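Local coordinates for ribonucleoside-diphosphate reductase subunit beta (Bacillus halodurans C-125, PDB 2RCC), which probably supplies the deoxyribonucleotide precursors of DNA as the iron-binding small subunit of a ribonucleotide reductase, at residues E74-A77 and F78-I82; K262-F265 and R266-G270. All blocks are in the same frame, centred on the assembly; numbering follows the deposited sequence.

How the interactions relate
Interactions 1 and 2 follow one another along the chain, the first on helix 72-87 and the second at the C-terminal end of helix 244-268. Their centres are about 12 Å apart, on the same side of the centre of the chain, and both are partly buried. They touch directly: I81 of interaction 1 packs on I268 and I269 of interaction 2, and CB of K80 lies against I268. A tetraethylene glycol, probably from the crystallisation liquor, is bound by E76 and K80 and comes to about 4 Å from the Y267 side chain. Two helices remote in sequence are thus joined by an aliphatic seam within the helical, ferritin-like fold of the small chain.

Interaction 1. Residues E74-A77 and F78-I82; sequences EQEA and FKKII. With PG4 (tetraethylene glycol), chain D.
NZ of K80, at the end of a chain whose CG rests 3.3 Å from the carbonyl O of E76, is gripped by four ether and end oxygens of a tetraethylene glycol, with O3 at 3.0 Å from NZ. The glycol curls round the ammonium group much as a crown ether would. A bend at chi4 (-69°) turns NZ aside from the otherwise extended chain and into this ring of acceptors. The glycol's other end closes the loop on the preceding turn: its O5 donates to OE1 of E76 at 2.8 Å, so the molecule joins side chains four residues apart whose charged atoms do not meet.

The other carboxylate oxygen of E76 looks to K79. Its OE2 lies 3.4 Å from K79 NZ in a weak salt bridge, the two side chains crossing obliquely, and takes a shorter bond, 2.7 Å, from a water. Nearer its root, K79 lays CG 3.4 Å from the carbonyl O of Q75.

Beneath this polar surface each N-H of residue i+4 reaches the carbonyl O of residue i, as from I81 N to A77 O at 2.9 Å. A77, F78 and I81 are buried, A77 and I81 packing on F196 while F67 and F197 meet the F78 ring edge to face. Charged outside and apolar inside, the segment is an amphipathic helix of the ferritin-like small-chain fold.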
# COMPACT_ATOMS: atom_id res chain seq x y z
N GLU A 74 32.97 16.08 2.26
CA GLU A 74 31.85 15.65 1.39
C GLU A 74 31.50 14.17 1.60
O GLU A 74 30.34 13.82 1.73
CB GLU A 74 32.17 15.91 -0.09
CG GLU A 74 32.15 17.38 -0.45
CD GLU A 74 32.77 17.71 -1.80
OE1 GLU A 74 33.45 16.86 -2.47
OE2 GLU A 74 32.57 18.87 -2.20
N GLN A 75 32.51 13.31 1.68
CA GLN A 75 32.31 11.87 1.92
C GLN A 75 31.67 11.62 3.28
O GLN A 75 30.73 10.83 3.39
CB GLN A 75 33.63 11.12 1.84
CG GLN A 75 34.30 11.11 0.48
CD GLN A 75 35.62 10.34 0.50
OE1 GLN A 75 35.73 9.33 1.17
NE2 GLN A 75 36.59 10.80 -0.24
N GLU A 76 32.16 12.31 4.29
CA GLU A 76 31.58 12.20 5.63
C GLU A 76 30.13 12.68 5.72
O GLU A 76 29.31 11.99 6.33
CB GLU A 76 32.46 12.90 6.69
CG GLU A 76 33.76 12.19 6.99
CD GLU A 76 33.56 10.79 7.57
OE1 GLU A 76 32.65 10.62 8.44
OE2 GLU A 76 34.30 9.86 7.15
N ALA A 77 29.82 13.83 5.13
CA ALA A 77 28.46 14.35 5.10
C ALA A 77 27.53 13.39 4.38
O ALA A 77 26.44 13.13 4.84
CB ALA A 77 28.40 15.76 4.43
N PHE A 78 27.98 12.87 3.25
CA PHE A 78 27.22 11.91 2.46
C PHE A 78 26.89 10.68 3.29
O PHE A 78 25.76 10.24 3.31
CB PHE A 78 28.05 11.49 1.23
CG PHE A 78 27.28 10.73 0.17
CD1 PHE A 78 26.85 9.40 0.37
CD2 PHE A 78 27.05 11.30 -1.08
CE1 PHE A 78 26.18 8.73 -0.62
CE2 PHE A 78 26.36 10.59 -2.07
CZ PHE A 78 25.94 9.31 -1.81
N LYS A 79 27.90 10.08 3.93
CA LYS A 79 27.71 8.88 4.78
C LYS A 79 26.74 9.13 5.90
O LYS A 79 25.85 8.29 6.15
CB LYS A 79 29.06 8.38 5.34
CG LYS A 79 29.89 7.67 4.27
CD LYS A 79 31.40 7.64 4.54
CE LYS A 79 31.78 6.90 5.79
NZ LYS A 79 33.28 6.83 5.86
N LYS A 80 26.90 10.28 6.55
CA LYS A 80 26.02 10.67 7.65
C LYS A 80 24.58 10.85 7.21
O LYS A 80 23.68 10.33 7.85
CB LYS A 80 26.50 11.95 8.34
CG LYS A 80 27.70 11.77 9.20
CD LYS A 80 28.31 13.10 9.57
CE LYS A 80 29.63 12.91 10.32
NZ LYS A 80 29.48 12.35 11.68
N ILE A 81 24.38 11.53 6.08
CA ILE A 81 23.03 11.80 5.58
C ILE A 81 22.36 10.53 5.01
O ILE A 81 21.23 10.20 5.41
CB ILE A 81 23.02 12.97 4.57
CG1 ILE A 81 23.48 14.28 5.24
CG2 ILE A 81 21.61 13.21 4.04
CD1 ILE A 81 23.91 15.33 4.20
N ILE A 82 23.03 9.83 4.10
CA ILE A 82 22.45 8.60 3.53
C ILE A 82 22.26 7.55 4.64
O ILE A 82 21.23 6.90 4.67
CB ILE A 82 23.25 8.05 2.28
CG1 ILE A 82 22.31 7.29 1.37
CG2 ILE A 82 24.54 7.24 2.66
CD1 ILE A 82 21.34 8.26 0.59
O1 PG4 D . 30.70 15.06 12.57
C1 PG4 D . 29.87 16.08 13.15
C2 PG4 D . 28.39 15.96 12.84
O2 PG4 D . 27.97 14.62 13.06
C3 PG4 D . 26.58 14.37 12.88
C4 PG4 D . 26.25 13.08 13.60
O3 PG4 D . 26.75 11.99 12.81
C5 PG4 D . 26.46 10.73 13.39
C6 PG4 D . 26.72 9.65 12.34
O4 PG4 D . 28.12 9.53 12.12
C7 PG4 D . 28.53 8.79 10.97
C8 PG4 D . 30.02 9.02 10.70
O5 PG4 D . 30.29 9.39 9.33
O HOH W 1 35.07 9.49 4.57

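Interaction 2. Residues K262-F265 and R266-G270; sequences KDWF and RYIIG
The R266 side chain folds back along K262 and D263. Its CB sits 3.5 Å from the carbonyl O of K262 and CG a little closer to the same oxygen, which also accepts the R266 backbone N-H. CD passes farther off, NE comes to 3.6 Å from K262 O and 3.8 Å from D263 OD1, and the bend at chi3 (-96°) swings the guanidinium across the helix surface. NH2 lies 3.4 Å from CB of K262 and makes a weak salt bridge to OD1 of D263 at 3.5 Å. The carboxylate oxygen comes at the guanidinium edge, the planes 41° apart, while NH1 is paired with E282.

On the buried side, a first torsion of 165° sets the F265 ring against I269, CE1 lying 3.5 Å from I269 CG2; the two side chains cross at about a right angle. The backbone N of G270 stands over one ring face, offset toward the rim. F265 O accepts from I269 N and G270 N, both at 2.9 Å, from opposite faces of the carbonyl plane; G270, with positive phi, first leaves helical angles. Replacing F265 with an alanine would probably open a gap beside I269 and against P278 and M281 of helix 278-295. With R266 shared between D263 and E282, the exposed flank rests on partly weak charge pairing, the inner one on apolar contact and a doubly used carbonyl.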
# COMPACT_ATOMS: atom_id res chain seq x y z
N LYS A 262 16.94 23.61 10.26
CA LYS A 262 18.12 24.48 10.26
C LYS A 262 19.15 23.96 11.24
O LYS A 262 20.32 23.97 10.94
CB LYS A 262 17.75 25.93 10.61
CG LYS A 262 16.90 26.59 9.55
CD LYS A 262 16.30 27.89 9.99
CE LYS A 262 15.25 28.33 8.94
NZ LYS A 262 14.72 29.67 9.11
N ASP A 263 18.71 23.49 12.41
CA ASP A 263 19.63 22.93 13.42
C ASP A 263 20.33 21.69 12.87
O ASP A 263 21.54 21.53 12.99
CB ASP A 263 18.90 22.57 14.71
CG ASP A 263 18.36 23.79 15.48
OD1 ASP A 263 18.88 24.92 15.33
OD2 ASP A 263 17.38 23.60 16.24
N TRP A 264 19.55 20.79 12.29
CA TRP A 264 20.09 19.59 11.69
C TRP A 264 21.07 19.93 10.58
O TRP A 264 22.16 19.36 10.51
CB TRP A 264 18.95 18.71 11.19
CG TRP A 264 18.39 17.87 12.28
CD1 TRP A 264 17.42 18.19 13.20
CD2 TRP A 264 18.80 16.56 12.60
NE1 TRP A 264 17.19 17.15 14.04
CE2 TRP A 264 18.02 16.13 13.69
CE3 TRP A 264 19.74 15.69 12.05
CZ2 TRP A 264 18.14 14.87 14.23
CZ3 TRP A 264 19.87 14.44 12.59
CH2 TRP A 264 19.09 14.04 13.68
N PHE A 265 20.66 20.83 9.71
CA PHE A 265 21.53 21.33 8.65
C PHE A 265 22.84 21.88 9.27
O PHE A 265 23.94 21.58 8.80
CB PHE A 265 20.85 22.46 7.89
CG PHE A 265 21.81 23.23 7.06
CD1 PHE A 265 22.40 22.62 5.99
CD2 PHE A 265 22.19 24.52 7.42
CE1 PHE A 265 23.36 23.29 5.22
CE2 PHE A 265 23.15 25.20 6.67
CZ PHE A 265 23.71 24.58 5.54
N ARG A 266 22.73 22.67 10.34
CA ARG A 266 23.94 23.22 10.96
C ARG A 266 24.87 22.15 11.56
O ARG A 266 26.09 22.25 11.52
CB ARG A 266 23.58 24.22 12.05
CG ARG A 266 23.20 25.60 11.54
CD ARG A 266 22.89 26.54 12.73
NE ARG A 266 21.46 26.61 13.03
CZ ARG A 266 20.66 27.66 12.82
NH1 ARG A 266 21.09 28.84 12.37
NH2 ARG A 266 19.37 27.55 13.13
N TYR A 267 24.25 21.13 12.14
CA TYR A 267 24.95 20.03 12.79
C TYR A 267 25.75 19.17 11.82
O TYR A 267 26.88 18.81 12.10
CB TYR A 267 23.88 19.18 13.48
CG TYR A 267 24.32 18.00 14.29
CD1 TYR A 267 25.25 18.14 15.30
CD2 TYR A 267 23.68 16.76 14.15
CE1 TYR A 267 25.62 17.08 16.09
CE2 TYR A 267 24.03 15.69 14.95
CZ TYR A 267 25.02 15.86 15.92
OH TYR A 267 25.40 14.82 16.73
N ILE A 268 25.16 18.85 10.69
CA ILE A 268 25.77 17.93 9.71
C ILE A 268 26.55 18.57 8.57
O ILE A 268 27.56 18.02 8.14
CB ILE A 268 24.69 17.00 9.10
CG1 ILE A 268 24.00 16.22 10.20
CG2 ILE A 268 25.30 15.98 8.09
CD1 ILE A 268 23.23 15.02 9.65
N ILE A 269 26.06 19.70 8.05
CA ILE A 269 26.66 20.37 6.90
C ILE A 269 27.29 21.68 7.31
O ILE A 269 28.47 21.86 7.10
CB ILE A 269 25.63 20.57 5.74
CG1 ILE A 269 25.22 19.22 5.14
CG2 ILE A 269 26.24 21.43 4.61
CD1 ILE A 269 23.92 19.29 4.38
N GLY A 270 26.52 22.61 7.89
CA GLY A 270 27.07 23.91 8.29
C GLY A 270 27.72 24.65 7.13
O GLY A 270 27.17 24.70 6.03